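Local coordinates for protein C-domain type II peptide synthetase (Streptomyces globisporus, PDB 4ZNM) that is a free-standing condensation-domain protein of the type II peptide synthetase kind, its precise role not established, at residues T127-V131 against I154-T158; L220-I225 against V354-S360; K240-R246 against Q400-I406; T290-F294 against S369-A373. One frame throughout, in Å; residues are numbered along the deposited sequence. Where two conformers were deposited one is given.

Interaction 1 (T127-V131 against I154-T158). With NA (sodium ion), chain C.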
loop_
_atom_site.group_PDB
_atom_site.type_symbol
_atom_site.label_atom_id
_atom_site.label_comp_id
_atom_site.label_asym_id
_atom_site.label_seq_id
_atom_site.Cartn_x
_atom_site.Cartn_y
_atom_site.Cartn_z
ATOM N N THR A 127 8.449 0.126 -15.101
ATOM C CA THR A 127 9.597 -0.745 -15.287
ATOM C C THR A 127 9.577 -1.878 -14.261
ATOM O O THR A 127 8.853 -1.817 -13.271
ATOM C CB THR A 127 10.920 0.020 -15.184
ATOM O OG1 THR A 127 11.131 0.470 -13.834
ATOM C CG2 THR A 127 10.911 1.194 -16.141
ATOM N N GLY A 128 10.352 -2.929 -14.524
ATOM C CA GLY A 128 10.356 -4.117 -13.674
ATOM C C GLY A 128 11.516 -4.155 -12.708
ATOM O O GLY A 128 12.515 -3.456 -12.878
ATOM N N LEU A 129 11.361 -4.956 -11.661
ATOM C CA LEU A 129 12.396 -5.079 -10.638
ATOM C C LEU A 129 12.258 -6.474 -10.017
ATOM O O LEU A 129 11.337 -6.719 -9.267
ATOM C CB LEU A 129 12.232 -3.969 -9.604
ATOM C CG LEU A 129 13.165 -3.977 -8.396
ATOM C CD1 LEU A 129 14.591 -3.943 -8.848
ATOM C CD2 LEU A 129 12.896 -2.781 -7.486
ATOM N N SER A 130 13.168 -7.370 -10.365
ATOM C CA SER A 130 13.119 -8.763 -9.928
ATOM C C SER A 130 13.268 -8.902 -8.424
ATOM O O SER A 130 13.871 -8.040 -7.770
ATOM C CB SER A 130 14.226 -9.552 -10.610
ATOM O OG SER A 130 15.476 -9.191 -10.063
ATOM N N VAL A 131 12.702 -9.979 -7.875
ATOM C CA VAL A 131 12.963 -10.341 -6.475
ATOM C C VAL A 131 14.040 -11.445 -6.406
ATOM O O VAL A 131 14.599 -11.752 -5.353
ATOM C CB VAL A 131 11.658 -10.796 -5.769
ATOM C CG1 VAL A 131 11.243 -12.170 -6.259
ATOM C CG2 VAL A 131 11.867 -10.731 -4.258
ATOM N N ILE A 154 12.145 2.903 -6.090
ATOM C CA ILE A 154 11.351 1.727 -6.371
ATOM C C ILE A 154 11.952 0.539 -5.662
ATOM O O ILE A 154 13.159 0.345 -5.649
ATOM C CB ILE A 154 11.249 1.481 -7.862
ATOM C CG1 ILE A 154 10.389 0.248 -8.120
ATOM C CG2 ILE A 154 12.616 1.371 -8.463
ATOM C CD1 ILE A 154 10.080 0.055 -9.587
ATOM N N ALA A 155 11.077 -0.242 -5.049
ATOM C CA ALA A 155 11.493 -1.383 -4.261
ATOM C C ALA A 155 10.511 -2.510 -4.462
ATOM O O ALA A 155 9.312 -2.280 -4.656
ATOM C CB ALA A 155 11.552 -1.007 -2.796
ATOM N N HIS A 156 11.007 -3.734 -4.382
ATOM C CA HIS A 156 10.127 -4.862 -4.510
ATOM C C HIS A 156 9.211 -4.912 -3.296
ATOM O O HIS A 156 9.626 -4.706 -2.155
ATOM C CB HIS A 156 10.894 -6.168 -4.670
ATOM C CG HIS A 156 10.077 -7.211 -5.356
ATOM N ND1 HIS A 156 9.200 -8.038 -4.685
ATOM C CD2 HIS A 156 9.938 -7.499 -6.671
ATOM C CE1 HIS A 156 8.575 -8.813 -5.561
ATOM N NE2 HIS A 156 9.010 -8.503 -6.772
ATOM N N HIS A 157 7.944 -5.180 -3.558
ATOM C CA HIS A 157 6.912 -5.017 -2.545
ATOM C C HIS A 157 6.843 -6.218 -1.587
ATOM O O HIS A 157 6.101 -6.190 -0.585
ATOM C CB HIS A 157 5.604 -4.738 -3.282
ATOM C CG HIS A 157 4.501 -4.181 -2.426
ATOM N ND1 HIS A 157 4.684 -3.727 -1.133
ATOM C CD2 HIS A 157 3.187 -4.015 -2.694
ATOM C CE1 HIS A 157 3.531 -3.305 -0.648
ATOM N NE2 HIS A 157 2.605 -3.472 -1.574
ATOM N N THR A 158 7.623 -7.271 -1.879
ATOM C CA THR A 158 7.887 -8.316 -0.877
ATOM C C THR A 158 8.881 -7.828 0.175
ATOM O O THR A 158 8.955 -8.391 1.265
ATOM C CB THR A 158 8.472 -9.642 -1.507
ATOM O OG1 THR A 158 9.681 -9.343 -2.231
ATOM C CG2 THR A 158 7.463 -10.343 -2.423
HETATM NA NA NA C . 16.180 -7.422 -8.476
HETATM O O HOH W 1 16.522 -6.525 -10.511
#

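Interaction 2 (L220-I225 against V354-S360)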
loop_
_atom_site.group_PDB
_atom_site.type_symbol
_atom_site.label_atom_id
_atom_site.label_comp_id
_atom_site.label_asym_id
_atom_site.label_seq_id
_atom_site.Cartn_x
_atom_site.Cartn_y
_atom_site.Cartn_z
ATOM N N LEU A 220 -17.094 -14.593 11.497
ATOM C CA LEU A 220 -17.123 -14.792 10.061
ATOM C C LEU A 220 -17.869 -16.053 9.633
ATOM O O LEU A 220 -17.745 -16.507 8.494
ATOM C CB LEU A 220 -15.701 -14.842 9.544
ATOM C CG LEU A 220 -14.960 -13.527 9.671
ATOM C CD1 LEU A 220 -13.562 -13.669 9.108
ATOM C CD2 LEU A 220 -15.710 -12.365 9.012
ATOM N N GLN A 221 -18.665 -16.595 10.541
ATOM C CA GLN A 221 -19.528 -17.716 10.218
ATOM C C GLN A 221 -20.396 -17.410 8.999
ATOM O O GLN A 221 -21.258 -16.528 9.052
ATOM C CB GLN A 221 -20.416 -18.050 11.405
ATOM C CG GLN A 221 -21.396 -19.171 11.171
ATOM C CD GLN A 221 -20.795 -20.500 11.491
ATOM O OE1 GLN A 221 -19.909 -20.975 10.785
ATOM N NE2 GLN A 221 -21.254 -21.110 12.578
ATOM N N GLY A 222 -20.194 -18.156 7.921
ATOM C CA GLY A 222 -20.996 -17.982 6.726
ATOM C C GLY A 222 -20.669 -16.725 5.956
ATOM O O GLY A 222 -21.378 -16.373 5.012
ATOM N N ALA A 223 -19.597 -16.037 6.340
ATOM C CA ALA A 223 -19.215 -14.850 5.631
ATOM C C ALA A 223 -18.471 -15.203 4.333
ATOM O O ALA A 223 -17.710 -16.183 4.263
ATOM C CB ALA A 223 -18.358 -13.977 6.494
ATOM N N ARG A 224 -18.674 -14.362 3.322
ATOM C CA ARG A 224 -17.951 -14.450 2.077
ATOM C C ARG A 224 -17.522 -13.035 1.725
ATOM O O ARG A 224 -18.364 -12.151 1.651
ATOM C CB ARG A 224 -18.822 -15.049 0.968
ATOM C CG ARG A 224 -19.326 -16.474 1.237
ATOM C CD ARG A 224 -18.258 -17.520 0.945
ATOM N NE ARG A 224 -18.783 -18.884 0.990
ATOM C CZ ARG A 224 -19.091 -19.539 2.111
ATOM N NH1 ARG A 224 -18.955 -18.961 3.300
ATOM N NH2 ARG A 224 -19.546 -20.779 2.041
ATOM N N ILE A 225 -16.221 -12.821 1.521
ATOM C CA ILE A 225 -15.739 -11.538 1.012
ATOM C C ILE A 225 -16.558 -11.193 -0.233
ATOM O O ILE A 225 -16.770 -12.036 -1.081
ATOM C CB ILE A 225 -14.243 -11.558 0.691
ATOM C CG1 ILE A 225 -13.428 -11.657 1.989
ATOM C CG2 ILE A 225 -13.853 -10.291 -0.040
ATOM C CD1 ILE A 225 -11.952 -12.023 1.773
ATOM N N VAL A 354 -11.542 -20.243 8.612
ATOM C CA VAL A 354 -12.731 -19.810 7.888
ATOM C C VAL A 354 -12.495 -20.055 6.387
ATOM O O VAL A 354 -12.432 -19.104 5.588
ATOM C CB VAL A 354 -13.043 -18.329 8.173
ATOM C CG1 VAL A 354 -13.543 -18.175 9.563
ATOM C CG2 VAL A 354 -11.791 -17.463 8.001
ATOM N N PRO A 355 -12.394 -21.338 5.991
ATOM C CA PRO A 355 -11.789 -21.673 4.700
ATOM C C PRO A 355 -12.606 -21.334 3.455
ATOM O O PRO A 355 -12.034 -21.462 2.367
ATOM C CB PRO A 355 -11.560 -23.188 4.803
ATOM C CG PRO A 355 -12.541 -23.657 5.790
ATOM C CD PRO A 355 -12.672 -22.534 6.791
ATOM N N GLU A 356 -13.857 -20.887 3.592
ATOM C CA GLU A 356 -14.665 -20.522 2.418
ATOM C C GLU A 356 -14.749 -18.997 2.231
ATOM O O GLU A 356 -15.375 -18.520 1.290
ATOM C CB GLU A 356 -16.084 -21.110 2.517
ATOM C CG GLU A 356 -16.172 -22.644 2.646
ATOM C CD GLU A 356 -15.576 -23.406 1.469
ATOM O OE1 GLU A 356 -15.469 -22.836 0.367
ATOM O OE2 GLU A 356 -15.209 -24.587 1.645
ATOM N N LEU A 357 -14.118 -18.243 3.125
ATOM C CA LEU A 357 -14.177 -16.787 3.095
ATOM C C LEU A 357 -13.888 -16.180 1.709
ATOM O O LEU A 357 -14.470 -15.149 1.340
ATOM C CB LEU A 357 -13.190 -16.199 4.111
ATOM C CG LEU A 357 -13.270 -14.676 4.292
ATOM C CD1 LEU A 357 -14.607 -14.294 4.957
ATOM C CD2 LEU A 357 -12.098 -14.178 5.101
HETATM N N MSE A 358 -12.981 -16.790 0.946
HETATM C CA MSE A 358 -12.555 -16.164 -0.297
HETATM C C MSE A 358 -13.156 -16.823 -1.520
HETATM O O MSE A 358 -12.661 -16.625 -2.624
HETATM C CB MSE A 358 -11.034 -16.207 -0.439
HETATM C CG MSE A 358 -10.227 -15.390 0.570
HETATM SE SE MSE A 358 -8.345 -15.693 0.186
HETATM C CE MSE A 358 -8.352 -17.568 0.758
ATOM N N ALA A 359 -14.204 -17.611 -1.357
ATOM C CA ALA A 359 -14.729 -18.374 -2.503
ATOM C C ALA A 359 -15.146 -17.529 -3.733
ATOM O O ALA A 359 -15.580 -18.094 -4.728
ATOM C CB ALA A 359 -15.882 -19.210 -2.060
ATOM N N SER A 360 -15.011 -16.202 -3.644
ATOM C CA SER A 360 -15.228 -15.310 -4.791
ATOM C C SER A 360 -13.951 -14.553 -5.204
ATOM O O SER A 360 -13.996 -13.472 -5.806
ATOM C CB SER A 360 -16.348 -14.321 -4.489
ATOM O OG SER A 360 -17.578 -14.854 -4.944
HETATM O O HOH W 2 -15.561 -14.628 -1.021
#

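Interaction 3 (K240-R246 against Q400-I406)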
loop_
_atom_site.group_PDB
_atom_site.type_symbol
_atom_site.label_atom_id
_atom_site.label_comp_id
_atom_site.label_asym_id
_atom_site.label_seq_id
_atom_site.Cartn_x
_atom_site.Cartn_y
_atom_site.Cartn_z
ATOM N N LYS A 240 -1.549 -10.784 -17.806
ATOM C CA LYS A 240 -1.604 -10.026 -16.578
ATOM C C LYS A 240 -1.107 -8.586 -16.748
ATOM O O LYS A 240 -0.023 -8.332 -17.277
ATOM C CB LYS A 240 -0.762 -10.726 -15.525
ATOM C CG LYS A 240 -0.783 -10.088 -14.136
ATOM C CD LYS A 240 -2.169 -10.195 -13.490
ATOM C CE LYS A 240 -2.232 -9.397 -12.165
ATOM N NZ LYS A 240 -1.345 -9.975 -11.129
ATOM N N GLY A 241 -1.866 -7.654 -16.206
ATOM C CA GLY A 241 -1.425 -6.286 -16.075
ATOM C C GLY A 241 -2.267 -5.587 -15.031
ATOM O O GLY A 241 -3.386 -6.014 -14.755
ATOM N N THR A 242 -1.722 -4.537 -14.435
ATOM C CA THR A 242 -2.472 -3.740 -13.488
ATOM C C THR A 242 -2.400 -2.269 -13.888
ATOM O O THR A 242 -1.319 -1.731 -14.112
ATOM C CB THR A 242 -1.940 -3.926 -12.076
ATOM O OG1 THR A 242 -1.976 -5.323 -11.730
ATOM C CG2 THR A 242 -2.732 -3.143 -11.085
ATOM N N ALA A 243 -3.567 -1.640 -13.954
ATOM C CA ALA A 243 -3.672 -0.223 -14.238
ATOM C C ALA A 243 -4.133 0.471 -12.975
ATOM O O ALA A 243 -4.697 -0.156 -12.083
ATOM C CB ALA A 243 -4.626 0.038 -15.367
ATOM N N TRP A 244 -3.885 1.767 -12.917
ATOM C CA TRP A 244 -4.170 2.572 -11.759
ATOM C C TRP A 244 -4.825 3.866 -12.211
ATOM O O TRP A 244 -4.371 4.499 -13.183
ATOM C CB TRP A 244 -2.894 2.876 -10.980
ATOM C CG TRP A 244 -2.253 1.678 -10.384
ATOM C CD1 TRP A 244 -1.341 0.833 -10.976
ATOM C CD2 TRP A 244 -2.470 1.164 -9.062
ATOM N NE1 TRP A 244 -0.977 -0.154 -10.088
ATOM C CE2 TRP A 244 -1.661 0.022 -8.921
ATOM C CE3 TRP A 244 -3.275 1.558 -7.992
ATOM C CZ2 TRP A 244 -1.622 -0.700 -7.761
ATOM C CZ3 TRP A 244 -3.233 0.825 -6.849
ATOM C CH2 TRP A 244 -2.416 -0.294 -6.737
ATOM N N GLN A 245 -5.916 4.234 -11.537
ATOM C CA GLN A 245 -6.542 5.547 -11.727
ATOM C C GLN A 245 -6.361 6.337 -10.450
ATOM O O GLN A 245 -6.634 5.841 -9.360
ATOM C CB GLN A 245 -8.020 5.407 -12.101
ATOM C CG GLN A 245 -8.175 4.852 -13.537
ATOM C CD GLN A 245 -9.612 4.729 -14.001
ATOM O OE1 GLN A 245 -10.474 5.531 -13.619
ATOM N NE2 GLN A 245 -9.882 3.707 -14.832
ATOM N N ARG A 246 -5.890 7.569 -10.592
ATOM C CA ARG A 246 -5.525 8.403 -9.443
ATOM C C ARG A 246 -6.629 9.383 -9.193
ATOM O O ARG A 246 -7.268 9.812 -10.129
ATOM C CB ARG A 246 -4.248 9.177 -9.703
ATOM C CG ARG A 246 -3.224 8.414 -10.452
ATOM C CD ARG A 246 -2.487 7.463 -9.567
ATOM N NE ARG A 246 -1.442 6.838 -10.366
ATOM C CZ ARG A 246 -0.767 5.762 -10.000
ATOM N NH1 ARG A 246 -1.026 5.176 -8.842
ATOM N NH2 ARG A 246 0.149 5.281 -10.809
ATOM N N GLN A 400 -2.154 5.348 -14.910
ATOM C CA GLN A 400 -1.082 4.444 -15.295
ATOM C C GLN A 400 -1.724 3.239 -15.947
ATOM O O GLN A 400 -2.531 2.547 -15.314
ATOM C CB GLN A 400 -0.253 4.021 -14.071
ATOM C CG GLN A 400 0.575 2.750 -14.240
ATOM C CD GLN A 400 1.824 3.015 -15.012
ATOM O OE1 GLN A 400 1.933 2.705 -16.215
ATOM N NE2 GLN A 400 2.775 3.631 -14.338
ATOM N N ALA A 401 -1.358 2.983 -17.202
ATOM C CA ALA A 401 -1.934 1.872 -17.946
ATOM C C ALA A 401 -1.363 0.524 -17.498
ATOM O O ALA A 401 -2.041 -0.481 -17.570
ATOM C CB ALA A 401 -1.703 2.068 -19.417
ATOM N N GLU A 402 -0.117 0.514 -17.024
ATOM C CA GLU A 402 0.569 -0.721 -16.663
ATOM C C GLU A 402 1.634 -0.473 -15.612
ATOM O O GLU A 402 2.756 -0.086 -15.940
ATOM C CB GLU A 402 1.216 -1.371 -17.889
ATOM C CG GLU A 402 1.753 -2.782 -17.593
ATOM C CD GLU A 402 1.786 -3.696 -18.821
ATOM O OE1 GLU A 402 2.146 -3.197 -19.920
ATOM O OE2 GLU A 402 1.456 -4.914 -18.680
ATOM N N GLY A 403 1.278 -0.710 -14.349
ATOM C CA GLY A 403 2.105 -0.309 -13.228
ATOM C C GLY A 403 2.304 -1.380 -12.204
ATOM O O GLY A 403 2.283 -2.581 -12.531
ATOM N N SER A 404 2.462 -0.955 -10.950
ATOM C CA SER A 404 2.685 -1.907 -9.861
ATOM C C SER A 404 1.580 -2.966 -9.832
ATOM O O SER A 404 0.396 -2.675 -10.003
ATOM C CB SER A 404 2.757 -1.214 -8.511
ATOM O OG SER A 404 3.775 -0.210 -8.469
ATOM N N ASP A 405 1.992 -4.200 -9.649
ATOM C CA ASP A 405 1.096 -5.346 -9.782
ATOM C C ASP A 405 0.144 -5.495 -8.582
ATOM O O ASP A 405 0.538 -5.343 -7.424
ATOM C CB ASP A 405 1.973 -6.597 -9.978
ATOM C CG ASP A 405 1.179 -7.889 -10.079
ATOM O OD1 ASP A 405 0.866 -8.304 -11.227
ATOM O OD2 ASP A 405 0.909 -8.501 -9.017
ATOM N N ILE A 406 -1.117 -5.771 -8.866
ATOM C CA ILE A 406 -2.062 -6.300 -7.887
ATOM C C ILE A 406 -2.237 -7.793 -8.185
ATOM O O ILE A 406 -2.734 -8.137 -9.254
ATOM C CB ILE A 406 -3.416 -5.580 -7.938
ATOM C CG1 ILE A 406 -3.271 -4.137 -7.507
ATOM C CG2 ILE A 406 -4.454 -6.284 -6.985
ATOM C CD1 ILE A 406 -4.546 -3.324 -7.748
HETATM O O HOH W 3 1.289 -4.412 -14.295
HETATM O O HOH W 4 0.124 -6.612 -13.047
#

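Interaction 4 (T290-F294 against S369-A373)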
loop_
_atom_site.group_PDB
_atom_site.type_symbol
_atom_site.label_atom_id
_atom_site.label_comp_id
_atom_site.label_asym_id
_atom_site.label_seq_id
_atom_site.Cartn_x
_atom_site.Cartn_y
_atom_site.Cartn_z
ATOM N N THR A 290 -18.747 -8.054 3.731
ATOM C CA THR A 290 -17.400 -8.312 4.192
ATOM C C THR A 290 -16.387 -7.826 3.146
ATOM O O THR A 290 -16.355 -8.320 2.021
ATOM C CB THR A 290 -17.158 -9.822 4.470
ATOM O OG1 THR A 290 -18.070 -10.298 5.464
ATOM C CG2 THR A 290 -15.753 -10.050 4.951
ATOM N N VAL A 291 -15.549 -6.893 3.562
ATOM C CA VAL A 291 -14.528 -6.268 2.704
ATOM C C VAL A 291 -13.219 -6.245 3.476
ATOM O O VAL A 291 -13.182 -5.809 4.619
ATOM C CB VAL A 291 -14.927 -4.848 2.257
ATOM C CG1 VAL A 291 -13.790 -4.181 1.429
ATOM C CG2 VAL A 291 -16.180 -4.903 1.424
ATOM N N PRO A 292 -12.144 -6.721 2.863
ATOM C CA PRO A 292 -10.871 -6.696 3.569
ATOM C C PRO A 292 -10.206 -5.336 3.465
ATOM O O PRO A 292 -10.413 -4.589 2.490
ATOM C CB PRO A 292 -10.024 -7.753 2.832
ATOM C CG PRO A 292 -10.629 -7.851 1.492
ATOM C CD PRO A 292 -12.062 -7.494 1.608
ATOM N N THR A 293 -9.433 -5.016 4.489
ATOM C CA THR A 293 -8.516 -3.898 4.432
ATOM C C THR A 293 -7.142 -4.503 4.605
ATOM O O THR A 293 -7.032 -5.712 4.826
ATOM C CB THR A 293 -8.812 -2.841 5.546
ATOM O OG1 THR A 293 -8.114 -1.620 5.259
ATOM C CG2 THR A 293 -8.393 -3.349 6.918
ATOM N N PHE A 294 -6.103 -3.674 4.521
ATOM C CA PHE A 294 -4.770 -4.061 4.986
ATOM C C PHE A 294 -4.488 -3.235 6.218
ATOM O O PHE A 294 -4.533 -1.993 6.178
ATOM C CB PHE A 294 -3.661 -3.793 3.951
ATOM C CG PHE A 294 -3.524 -4.830 2.902
ATOM C CD1 PHE A 294 -2.923 -6.045 3.185
ATOM C CD2 PHE A 294 -3.918 -4.564 1.603
ATOM C CE1 PHE A 294 -2.745 -6.991 2.208
ATOM C CE2 PHE A 294 -3.768 -5.503 0.614
ATOM C CZ PHE A 294 -3.187 -6.735 0.908
ATOM N N SER A 369 -12.179 -7.140 -3.862
ATOM C CA SER A 369 -11.606 -5.827 -3.701
ATOM C C SER A 369 -11.177 -5.604 -2.263
ATOM O O SER A 369 -11.714 -6.193 -1.314
ATOM C CB SER A 369 -12.597 -4.745 -4.127
ATOM O OG SER A 369 -13.557 -4.542 -3.111
ATOM N N VAL A 370 -10.163 -4.769 -2.137
ATOM C CA VAL A 370 -9.601 -4.360 -0.868
ATOM C C VAL A 370 -9.699 -2.832 -0.759
ATOM O O VAL A 370 -9.448 -2.119 -1.726
ATOM C CB VAL A 370 -8.119 -4.787 -0.759
ATOM C CG1 VAL A 370 -7.540 -4.389 0.561
ATOM C CG2 VAL A 370 -7.955 -6.292 -0.938
ATOM N N PHE A 371 -9.981 -2.335 0.428
ATOM C CA PHE A 371 -10.071 -0.898 0.652
ATOM C C PHE A 371 -9.143 -0.553 1.807
ATOM O O PHE A 371 -9.403 -0.932 2.936
ATOM C CB PHE A 371 -11.513 -0.503 0.936
ATOM C CG PHE A 371 -11.784 0.994 0.857
ATOM C CD1 PHE A 371 -11.527 1.819 1.929
ATOM C CD2 PHE A 371 -12.333 1.545 -0.284
ATOM C CE1 PHE A 371 -11.780 3.193 1.853
ATOM C CE2 PHE A 371 -12.597 2.913 -0.374
ATOM C CZ PHE A 371 -12.320 3.737 0.703
ATOM N N GLN A 372 -8.041 0.133 1.510
ATOM C CA GLN A 372 -7.003 0.368 2.511
ATOM C C GLN A 372 -6.624 1.812 2.677
ATOM O O GLN A 372 -6.625 2.577 1.734
ATOM C CB GLN A 372 -5.719 -0.415 2.174
ATOM C CG GLN A 372 -4.698 0.243 1.292
ATOM C CD GLN A 372 -3.378 -0.514 1.287
ATOM O OE1 GLN A 372 -2.962 -1.020 0.260
ATOM N NE2 GLN A 372 -2.711 -0.577 2.436
ATOM N N ALA A 373 -6.225 2.136 3.893
ATOM C CA ALA A 373 -5.531 3.377 4.176
ATOM C C ALA A 373 -4.043 3.078 4.154
ATOM O O ALA A 373 -3.582 2.116 4.729
ATOM C CB ALA A 373 -5.968 3.949 5.543
HETATM O O HOH W 5 -6.447 0.199 6.099
HETATM O O HOH W 6 -1.862 -0.582 5.407
#

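Interaction 1 (T127-V131 against I154-T158)
Val131 sets its branch carbon squarely over the imidazole of His156, an aliphatic lid in a contact that has no hydrogen bond from one segment to the other. The CB atom of Val131 stands 3.6 Å from the centroid of the His156 ring and only 8° off its normal, a clear CH-pi arrangement. With CG1 of Val131 between the backbone N and the carbonyl carbon (chi1 73°), CG2 is left anti to the N and reaches past the ring to Thr158, lying 3.3 Å from Thr158 OG1. The edge of the same ring is met in plane by a backbone carbonyl, Leu129 O coming to 3.1 Å from His156 CD2. Ring rotation is fixed by polar partners at both nitrogens: ND1 of His156 shares a 2.8 Å hydrogen bond with Thr158 OG1 and takes a weak one from Thr158 N, while NE2 pairs with Gly43 O. Leu129 packs alongside, its CD2 at 4.0 Å from Ile154 CG1 and against the backbone of Ala155. Ser130 faces the other way and binds a sodium ion through its O and OG, each at 2.5 Å; Glu133 and Pro135 supply further carbonyl ligands. His156 and His157 open the HHxxxD signature of condensation domains, so the ring that Val131 and Leu129 O enclose is the first histidine of that motif. The 127-131 loop follows helix 110-125, and the strand 148-156 beneath it runs between strands 137-143 and 47-55, with Leu81 of strand 79-84 against Val131 and Thr158.

Interaction 2 (L220-I225 against V354-S360)
Leu357 is the main bump: its isobutyl group fits a hollow on the 220-225 loop walled by Leu220, Ala223 and Ile225. Extension of CG anti to the backbone N (chi1 -173°) carries the side chain back to that loop, where CD1 lies 3.7 Å from Ala223 O and CG of Leu357 lies 3.8 Å from Ile225 CG1. Ile225 fills the complementary notch, its CD1 reaching on to CG of selenomethionine Met358. At one end of the interface Leu220 CB rests 4.0 Å from Val354 CG1. At the exposed end Arg224 bends at chi2 and spreads its guanidinium over Glu356, with Glu356 CB 3.4 Å above one face, close to its centre. NH1 of Arg224 reaches back to Ala223 O, which pins the group; the Glu356 carboxylate stays apart from it. Main chains are clipped by Ile225 N to Leu357 O, 2.9 Å, and a water donates to both Ile225 O and Leu357 O while accepting from Ser360 N. These are tight turns, type II with Gly222 third in 220-223 facing overlapping type I at 354-357 and 356-359, on the loops entering strands 227-229 and 366-373 of the condensation-domain fold.

Interaction 3 (K240-R246 against Q400-I406)
Trp244 and Gln400 form a single antiparallel bridge, a hydrogen-bonded pair, that joins the loop of Gln400 to the edge strand 242-249 of a mixed sheet in the condensation-domain fold. Trp244 N to Gln400 O and Gln400 N to Trp244 O are both 2.9 Å, and Gly403 N adds a bond to Thr242 O. Beyond the bridge the side chains take over. With CG beside its own backbone N (chi1 -65°), Trp244 turns the edge of its indole to the loop, and NE1 gives an in-plane bond of 2.9 Å to a lone pair of Ser404 O. Its benzo end meets Ile406 obliquely, CZ2 at 3.8 Å from Ile406 CG1. Thr242 divides its two branches: CG2 packs on Ile406 at about a right angle, while OG1 accepts an almost straight hydrogen bond from Ile406 N at 3.0 Å. Bends at chi2 and chi4 curl Lys240 back over the loop, bringing NZ to Ile406 O and Pro407 O and into a salt bridge with Asp405 OD1 at 2.8 Å, met on the syn side. Arg246 runs alongside Gln400 in the same direction, their planes nearly perpendicular; its charge pairs with Glu125, and the Gln400 amide NE2 goes to Asn122 O. Between Thr242 and Asp405 sits one water, hydrogen-bonded to Thr242 OG1 and donating to Asp405 OD1 at 2.6 Å.

Interaction 4 (T290-F294 against S369-A373)
Val370 forks between two side chains of the neighbouring strand, Pro292 and Phe294, crossing each at about a right angle. Its CG2 lies 3.9 Å from Pro292 CG, and CG1, anti to the backbone N at a chi1 of -179°, comes within 3.8 Å of Phe294 CD2, obliquely to the ring. The amide of Gln372 also approaches that ring at a slant, the two planes 36° apart, with OE1 toward CD2 and NE2 toward CB of Phe294. On the far side of the strands Val291 CG1 looks toward Phe371 CB, a looser touch. The Phe371 ring itself turns away to stack with Tyr276 and meet Trp412. Strand 288-295, paired antiparallel with strand 312-319, thus packs beside strand 366-373 of the five-stranded sheet, running in broadly the same direction but splayed by 42°. Near Pro292 the backbones bond directly, Phe371 N giving a nearly straight hydrogen bond of 3.1 Å to Pro292 O. Next along, Phe294 N is buried without a partner, 4.6 Å from Phe371 O, and a side chain takes the bond instead: Thr293, its hydroxyl anti to the backbone N, donates from OG1 to Phe371 O at 2.7 Å, tilted slightly from the carbonyl plane. The strands diverge only at Phe294 and Ala373, where water bridges them. One molecule donates to Thr293 OG1 at 2.6 Å and to Phe294 O, and accepts from Ala373 N at 2.9 Å, linking Ala373 N to Phe294 O.

Interactions 1, 3 and 4 are buried, whereas interaction 2 lies nearer the surface, its hydrophobic centre fringed by Arg224 and Glu356. Interaction 2 touches interaction 4: Ile225 CG2 is 3.7 Å from Pro292 CD, so the turn region packs on the splayed strands. Interactions 3 and 4 reach the same five-stranded sheet, at an edge strand and at an inner strand, about 18 Å apart between centres. Interaction 1 belongs to the other large sheet, yet helix 110-125, leading into its loop, also supplies Glu125 to interaction 3. Chemistry follows place: ring-face packing beside a sodium site in 1, shape fit in 2, dense hydrogen bonding with a salt bridge in 3, two direct bonds plus water between splayed strands in 4.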